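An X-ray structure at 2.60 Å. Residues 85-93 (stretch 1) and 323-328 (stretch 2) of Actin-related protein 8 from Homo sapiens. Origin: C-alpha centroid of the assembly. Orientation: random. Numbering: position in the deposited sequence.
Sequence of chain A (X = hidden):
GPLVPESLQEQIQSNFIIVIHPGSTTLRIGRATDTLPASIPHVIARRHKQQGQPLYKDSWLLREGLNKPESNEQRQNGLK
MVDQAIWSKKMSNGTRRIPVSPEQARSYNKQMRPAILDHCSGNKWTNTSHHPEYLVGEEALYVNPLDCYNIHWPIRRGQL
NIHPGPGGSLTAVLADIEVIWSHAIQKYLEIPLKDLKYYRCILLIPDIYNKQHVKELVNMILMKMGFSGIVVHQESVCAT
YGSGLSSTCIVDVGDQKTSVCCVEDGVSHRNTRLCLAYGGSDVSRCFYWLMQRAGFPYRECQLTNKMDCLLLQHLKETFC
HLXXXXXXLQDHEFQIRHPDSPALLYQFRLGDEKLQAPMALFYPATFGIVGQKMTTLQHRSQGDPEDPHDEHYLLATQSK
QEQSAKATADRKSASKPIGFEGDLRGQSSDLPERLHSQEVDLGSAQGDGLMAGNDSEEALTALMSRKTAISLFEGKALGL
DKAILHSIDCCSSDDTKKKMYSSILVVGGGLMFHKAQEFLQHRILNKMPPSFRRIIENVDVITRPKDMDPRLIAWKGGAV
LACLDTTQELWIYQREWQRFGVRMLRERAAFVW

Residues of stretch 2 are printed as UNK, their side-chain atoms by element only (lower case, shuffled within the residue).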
# COMPACT_ATOMS: atom_id res chain seq x y z
N ALA A 85 -9.34 -24.12 -2.65
CA ALA A 85 -9.51 -23.27 -3.82
C ALA A 85 -8.48 -23.57 -4.89
O ALA A 85 -8.74 -23.42 -6.07
CB ALA A 85 -9.44 -21.81 -3.41
N ILE A 86 -7.28 -23.96 -4.47
CA ILE A 86 -6.21 -24.22 -5.42
C ILE A 86 -6.51 -25.50 -6.20
O ILE A 86 -6.49 -25.53 -7.43
CB ILE A 86 -4.85 -24.35 -4.70
CG1 ILE A 86 -4.38 -22.99 -4.20
CG2 ILE A 86 -3.81 -24.95 -5.62
CD1 ILE A 86 -3.08 -23.05 -3.39
N TRP A 87 -6.77 -26.56 -5.44
CA TRP A 87 -7.18 -27.86 -5.97
C TRP A 87 -8.40 -27.75 -6.87
O TRP A 87 -8.45 -28.35 -7.94
CB TRP A 87 -7.54 -28.77 -4.79
CG TRP A 87 -7.86 -30.17 -5.20
CD1 TRP A 87 -9.07 -30.78 -5.12
CD2 TRP A 87 -6.95 -31.13 -5.74
NE1 TRP A 87 -8.97 -32.07 -5.58
CE2 TRP A 87 -7.68 -32.31 -5.96
CE3 TRP A 87 -5.59 -31.11 -6.06
CZ2 TRP A 87 -7.09 -33.46 -6.50
CZ3 TRP A 87 -5.01 -32.25 -6.58
CH2 TRP A 87 -5.76 -33.41 -6.79
N SER A 88 -9.40 -27.01 -6.41
CA SER A 88 -10.65 -26.86 -7.13
C SER A 88 -10.47 -26.30 -8.54
O SER A 88 -11.28 -26.56 -9.42
CB SER A 88 -11.61 -25.99 -6.31
OG SER A 88 -12.02 -24.86 -7.06
N LYS A 89 -9.41 -25.53 -8.75
CA LYS A 89 -9.18 -24.88 -10.04
C LYS A 89 -8.25 -25.72 -10.90
O LYS A 89 -7.11 -25.97 -10.53
CB LYS A 89 -8.59 -23.49 -9.82
CG LYS A 89 -8.22 -22.74 -11.08
CD LYS A 89 -7.87 -21.28 -10.74
CE LYS A 89 -7.56 -20.47 -11.99
NZ LYS A 89 -7.47 -19.02 -11.73
N LYS A 90 -8.74 -26.16 -12.05
CA LYS A 90 -7.95 -27.03 -12.89
C LYS A 90 -6.88 -26.22 -13.58
O LYS A 90 -6.94 -24.99 -13.61
CB LYS A 90 -8.83 -27.73 -13.93
CG LYS A 90 -10.01 -28.48 -13.35
CD LYS A 90 -9.57 -29.59 -12.43
CE LYS A 90 -10.44 -30.82 -12.63
NZ LYS A 90 -10.26 -31.35 -14.00
N MET A 91 -5.90 -26.91 -14.15
CA MET A 91 -4.85 -26.23 -14.88
C MET A 91 -5.24 -26.07 -16.34
O MET A 91 -6.31 -26.53 -16.75
CB MET A 91 -3.53 -26.96 -14.72
CG MET A 91 -3.06 -26.97 -13.28
SD MET A 91 -1.31 -27.36 -13.14
CE MET A 91 -1.29 -29.06 -13.74
N SER A 92 -4.39 -25.40 -17.11
CA SER A 92 -4.71 -25.09 -18.50
C SER A 92 -4.97 -26.33 -19.34
O SER A 92 -5.78 -26.31 -20.26
CB SER A 92 -3.60 -24.25 -19.14
OG SER A 92 -3.61 -22.93 -18.62
N ASN A 93 -4.26 -27.42 -19.03
CA ASN A 93 -4.46 -28.67 -19.74
C ASN A 93 -5.67 -29.47 -19.21
O ASN A 93 -5.88 -30.62 -19.58
CB ASN A 93 -3.19 -29.52 -19.66
CG ASN A 93 -2.87 -29.96 -18.24
OD1 ASN A 93 -3.71 -29.90 -17.35
ND2 ASN A 93 -1.64 -30.42 -18.03
N UNK A 323 -0.54 -17.82 -10.53
CA UNK A 323 -0.66 -18.58 -11.76
C UNK A 323 -0.80 -20.09 -11.48
O UNK A 323 0.16 -20.73 -11.04
o UNK A 323 1.49 -18.71 -14.77
c UNK A 323 0.58 -18.28 -12.62
c UNK A 323 0.57 -18.98 -13.96
o UNK A 323 -0.33 -19.82 -14.20
N UNK A 324 -1.98 -20.67 -11.73
CA UNK A 324 -2.19 -22.11 -11.49
C UNK A 324 -1.15 -22.97 -12.18
O UNK A 324 -0.78 -24.04 -11.69
c UNK A 324 -3.56 -22.57 -11.97
c UNK A 324 -4.68 -22.30 -11.02
o UNK A 324 -4.45 -22.49 -8.65
n UNK A 324 -4.63 -24.41 -9.82
c UNK A 324 -4.56 -23.08 -9.72
N UNK A 325 -0.69 -22.51 -13.33
CA UNK A 325 0.12 -23.34 -14.22
C UNK A 325 1.58 -23.45 -13.81
O UNK A 325 2.30 -24.32 -14.32
o UNK A 325 -2.21 -23.87 -15.72
c UNK A 325 -1.49 -22.94 -16.13
c UNK A 325 -0.04 -22.87 -15.66
o UNK A 325 -1.91 -22.05 -16.90
N UNK A 326 2.01 -22.59 -12.89
CA UNK A 326 3.33 -22.71 -12.29
C UNK A 326 3.21 -23.63 -11.09
O UNK A 326 2.60 -23.27 -10.08
c UNK A 326 4.00 -20.36 -12.95
c UNK A 326 5.20 -21.48 -11.11
c UNK A 326 3.86 -21.34 -11.80
c UNK A 326 4.53 -19.00 -12.50
N UNK A 327 3.78 -24.82 -11.18
CA UNK A 327 3.57 -25.81 -10.13
C UNK A 327 4.80 -26.67 -9.95
O UNK A 327 5.76 -26.56 -10.71
c UNK A 327 2.38 -26.71 -10.48
o UNK A 327 2.65 -27.48 -11.65
N UNK A 328 4.77 -27.51 -8.92
CA UNK A 328 5.91 -28.35 -8.59
C UNK A 328 6.91 -27.67 -7.68
O UNK A 328 6.72 -26.53 -7.25

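Position 323 carries four side-chain atoms, two carbons in a row with two oxygens on the second. This is a short carboxylate, and it makes no contact with stretch 1: its CA-to-CB bond points away, and one oxygen instead accepts a hydrogen bond from the backbone N of position 325, 2.9 Å away. The residue is D323, and the oxygen is OD1.

Position 324 has three carbons in an unbranched chain, the third bearing one oxygen and one nitrogen. The nitrogen lies 3.2 Å from O of I86 and 3.0 Å from O of K89. Three carbons ending in one oxygen and one nitrogen form a side-chain amide, which identifies Q324; the nearness of the carbonyl oxygens suits the nitrogen side of that amide. Its NE2 gives I86 O a weak hydrogen bond, with an N-H...O angle of 127°; the approach to K89 O is shorter but too poorly angled to count as one. The aliphatic part packs as well, CG lying 3.4 Å from CD of the extended K89 side chain.

Position 325 again shows two carbons, the second with two oxygens, but here both oxygens face S92. One is 3.0 Å from the backbone N of S92 and the other 2.6 Å from its OG. The short carboxylate, D325, thus accepts two hydrogen bonds, S92 N to OD1 and S92 OG to OD2. OD1 also lies 3.5 Å from CB of M91.

At position 326 four carbons fork at the first, one arm being two carbons long. This beta-branched aliphatic side chain is I326; it points away from stretch 1 and touches none of it.

Position 327 has one carbon followed by one oxygen, and the oxygen lies 4.2 Å from SD of M91, a loose contact; this is S327, and the oxygen is OG.

Position 328 has no side-chain atoms and is G328. Its phi/psi of 86/-179° would jam a CB against the carbonyl oxygen of S327, so the backbone itself calls for glycine.

The contact rests on a type I turn from D323 to I326, closed by the hydrogen bond from I326 N to D323 O at 3.2 Å. The two central residues of the turn do most of the work. Q324 reaches the backbone where the helix of stretch 1 gives way to loop, while D325 holds S92 through both carboxylate oxygens. Between these polar ends M91 lies along the turn, its SD 3.7 Å from O of Q324.

Stretch 2, residues 323-328: DQDISG
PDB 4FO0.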